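Local coordinates for mitochondrial RNA-binding protein 2 (Trypanosoma brucei, PDB 2GIA) that binds guide RNA together with its partner MRP1 and acts as an RNA matchmaker in mitochondrial RNA editing, at residues Ala45-His50 with Leu61-His66. Sequence-based numbering, arbitrary orientation.
Sequences AFDVVH and LLRVLH
Strands 45-50 and 60-67 form the first hairpin of the chain, at the edge of an antiparallel four-stranded sheet of this MRP-family protein; the axes of segments 45-50 and 61-66 come within 4.7 Å. Leu61 faces Val49 in a non-hydrogen-bonded pair; its first two torsions bring CD1 across to rest against both Val49 CG2 and Asp47 CB, 3.8 Å from each. Leu62 pairs with Val48 through two backbone bonds, the shorter from Val48 N to Leu62 O at 2.7 Å and nearly along the C=O axis, while on the buried face the two side chains meet CB to CB. Arg63 lies alongside Asp47, pointing the same way. A bend at chi3 (69°) folds its chain round OD1, and NE donates to Asp47 OD1 at 2.9 Å in a salt bridge whose hydrogen bond is clearly bent, NE standing somewhat above the carboxylate plane and the two flat groups well turned against each other. A water donates to the same OD1 and accepts from Arg63 NH2, closing a second, longer link between the two charges. Val64 bonds to Phe46 in both directions, with Val64 N to Phe46 O practically linear (179°). Their side chains lie side by side: with Phe46 CG in the crowded position between N and carbonyl carbon (chi1 67°), ring atom CE2 comes obliquely to 3.5 Å from Val64 CB, and Val64 CG2 makes an off-centre CH-pi contact. Leu65 CB closes on Ala45 CB at 3.7 Å. The face of Phe46, Val48, Leu62 and Val64 is buried against helix 170-187, where Phe179 meets the Phe46 ring edge-to-face, and against Val166 and Phe168 of strand 160-168. Strand 70-78 continues the sheet beyond 60-67, whereas on the other side Ala45 makes backbone hydrogen bonds to the neighbouring MRP1 chain.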
loop_
_atom_site.group_PDB
_atom_site.type_symbol
_atom_site.label_atom_id
_atom_site.label_comp_id
_atom_site.label_asym_id
_atom_site.label_seq_id
_atom_site.Cartn_x
_atom_site.Cartn_y
_atom_site.Cartn_z
ATOM N N ALA D 45 -7.625 11.446 9.796
ATOM C CA ALA D 45 -6.725 11.892 10.880
ATOM C C ALA D 45 -6.337 10.763 11.821
ATOM O O ALA D 45 -6.890 9.671 11.783
ATOM C CB ALA D 45 -7.488 12.952 11.738
ATOM N N PHE D 46 -5.361 11.029 12.662
ATOM C CA PHE D 46 -5.057 10.089 13.751
ATOM C C PHE D 46 -4.642 10.965 14.939
ATOM O O PHE D 46 -4.275 12.115 14.751
ATOM C CB PHE D 46 -3.972 9.052 13.437
ATOM C CG PHE D 46 -2.592 9.611 13.241
ATOM C CD1 PHE D 46 -1.650 9.543 14.273
ATOM C CD2 PHE D 46 -2.216 10.171 12.003
ATOM C CE1 PHE D 46 -0.344 10.022 14.093
ATOM C CE2 PHE D 46 -0.894 10.653 11.816
ATOM C CZ PHE D 46 0.032 10.577 12.865
ATOM N N ASP D 47 -4.718 10.434 16.156
ATOM C CA ASP D 47 -4.363 11.231 17.337
ATOM C C ASP D 47 -3.095 10.724 17.968
ATOM O O ASP D 47 -2.884 9.491 18.004
ATOM C CB ASP D 47 -5.474 11.121 18.378
ATOM C CG ASP D 47 -6.819 11.448 17.825
ATOM O OD1 ASP D 47 -6.927 12.449 17.092
ATOM O OD2 ASP D 47 -7.788 10.708 18.126
ATOM N N VAL D 48 -2.258 11.633 18.479
ATOM C CA VAL D 48 -1.038 11.233 19.182
ATOM C C VAL D 48 -1.407 11.708 20.599
ATOM O O VAL D 48 -1.428 12.904 20.885
ATOM C CB VAL D 48 0.224 11.956 18.657
ATOM C CG1 VAL D 48 1.457 11.635 19.586
ATOM C CG2 VAL D 48 0.560 11.457 17.226
ATOM N N VAL D 49 -1.726 10.749 21.467
ATOM C CA VAL D 49 -2.215 11.047 22.803
ATOM C C VAL D 49 -1.163 10.894 23.891
ATOM O O VAL D 49 -0.584 9.824 24.063
ATOM C CB VAL D 49 -3.428 10.145 23.106
ATOM C CG1 VAL D 49 -4.162 10.635 24.354
ATOM C CG2 VAL D 49 -4.373 10.107 21.898
ATOM N N HIS D 50 -0.920 11.973 24.623
ATOM C CA HIS D 50 0.071 11.960 25.699
ATOM C C HIS D 50 -0.510 12.572 26.991
ATOM O O HIS D 50 -0.019 13.589 27.496
ATOM C CB HIS D 50 1.328 12.726 25.270
ATOM C CG HIS D 50 2.025 12.135 24.077
ATOM N ND1 HIS D 50 2.009 10.781 23.793
ATOM C CD2 HIS D 50 2.828 12.702 23.145
ATOM C CE1 HIS D 50 2.779 10.542 22.745
ATOM N NE2 HIS D 50 3.290 11.691 22.332
ATOM N N LEU D 61 -2.226 16.601 23.506
ATOM C CA LEU D 61 -2.787 15.824 22.415
ATOM C C LEU D 61 -2.430 16.506 21.097
ATOM O O LEU D 61 -2.570 17.741 20.956
ATOM C CB LEU D 61 -4.316 15.750 22.537
ATOM C CG LEU D 61 -5.112 15.308 21.297
ATOM C CD1 LEU D 61 -4.903 13.803 20.995
ATOM C CD2 LEU D 61 -6.583 15.587 21.550
ATOM N N LEU D 62 -1.941 15.715 20.144
ATOM C CA LEU D 62 -1.664 16.249 18.819
ATOM C C LEU D 62 -2.564 15.459 17.896
ATOM O O LEU D 62 -2.530 14.211 17.901
ATOM C CB LEU D 62 -0.205 16.039 18.396
ATOM C CG LEU D 62 0.127 16.608 16.998
ATOM C CD1 LEU D 62 0.137 18.139 17.030
ATOM C CD2 LEU D 62 1.487 16.122 16.559
ATOM N N ARG D 63 -3.421 16.164 17.155
ATOM C CA ARG D 63 -4.265 15.482 16.203
ATOM C C ARG D 63 -3.616 15.852 14.876
ATOM O O ARG D 63 -3.219 17.021 14.664
ATOM C CB ARG D 63 -5.702 15.972 16.281
ATOM C CG ARG D 63 -6.393 15.660 17.641
ATOM C CD ARG D 63 -7.917 15.838 17.543
ATOM N NE ARG D 63 -8.495 14.799 16.689
ATOM C CZ ARG D 63 -9.154 15.001 15.547
ATOM N NH1 ARG D 63 -9.354 16.228 15.074
ATOM N NH2 ARG D 63 -9.627 13.961 14.870
ATOM N N VAL D 64 -3.437 14.851 14.016
ATOM C CA VAL D 64 -2.818 15.059 12.700
ATOM C C VAL D 64 -3.902 14.828 11.688
ATOM O O VAL D 64 -4.490 13.751 11.640
ATOM C CB VAL D 64 -1.657 14.060 12.416
ATOM C CG1 VAL D 64 -1.078 14.309 11.028
ATOM C CG2 VAL D 64 -0.576 14.201 13.481
ATOM N N LEU D 65 -4.192 15.831 10.866
ATOM C CA LEU D 65 -5.267 15.624 9.904
ATOM C C LEU D 65 -4.960 16.066 8.523
ATOM O O LEU D 65 -3.956 16.730 8.276
ATOM C CB LEU D 65 -6.547 16.312 10.375
ATOM C CG LEU D 65 -6.494 17.721 10.963
ATOM C CD1 LEU D 65 -7.549 18.577 10.323
ATOM C CD2 LEU D 65 -6.745 17.663 12.443
ATOM N N HIS D 66 -5.831 15.685 7.604
ATOM C CA HIS D 66 -5.636 16.054 6.225
ATOM C C HIS D 66 -6.854 16.833 5.762
ATOM O O HIS D 66 -7.976 16.326 5.771
ATOM C CB HIS D 66 -5.420 14.820 5.368
ATOM C CG HIS D 66 -4.988 15.150 3.977
ATOM N ND1 HIS D 66 -5.823 15.021 2.893
ATOM C CD2 HIS D 66 -3.817 15.640 3.501
ATOM C CE1 HIS D 66 -5.188 15.420 1.803
ATOM N NE2 HIS D 66 -3.967 15.799 2.146
HETATM O O HOH W 1 -8.085 11.146 14.904
#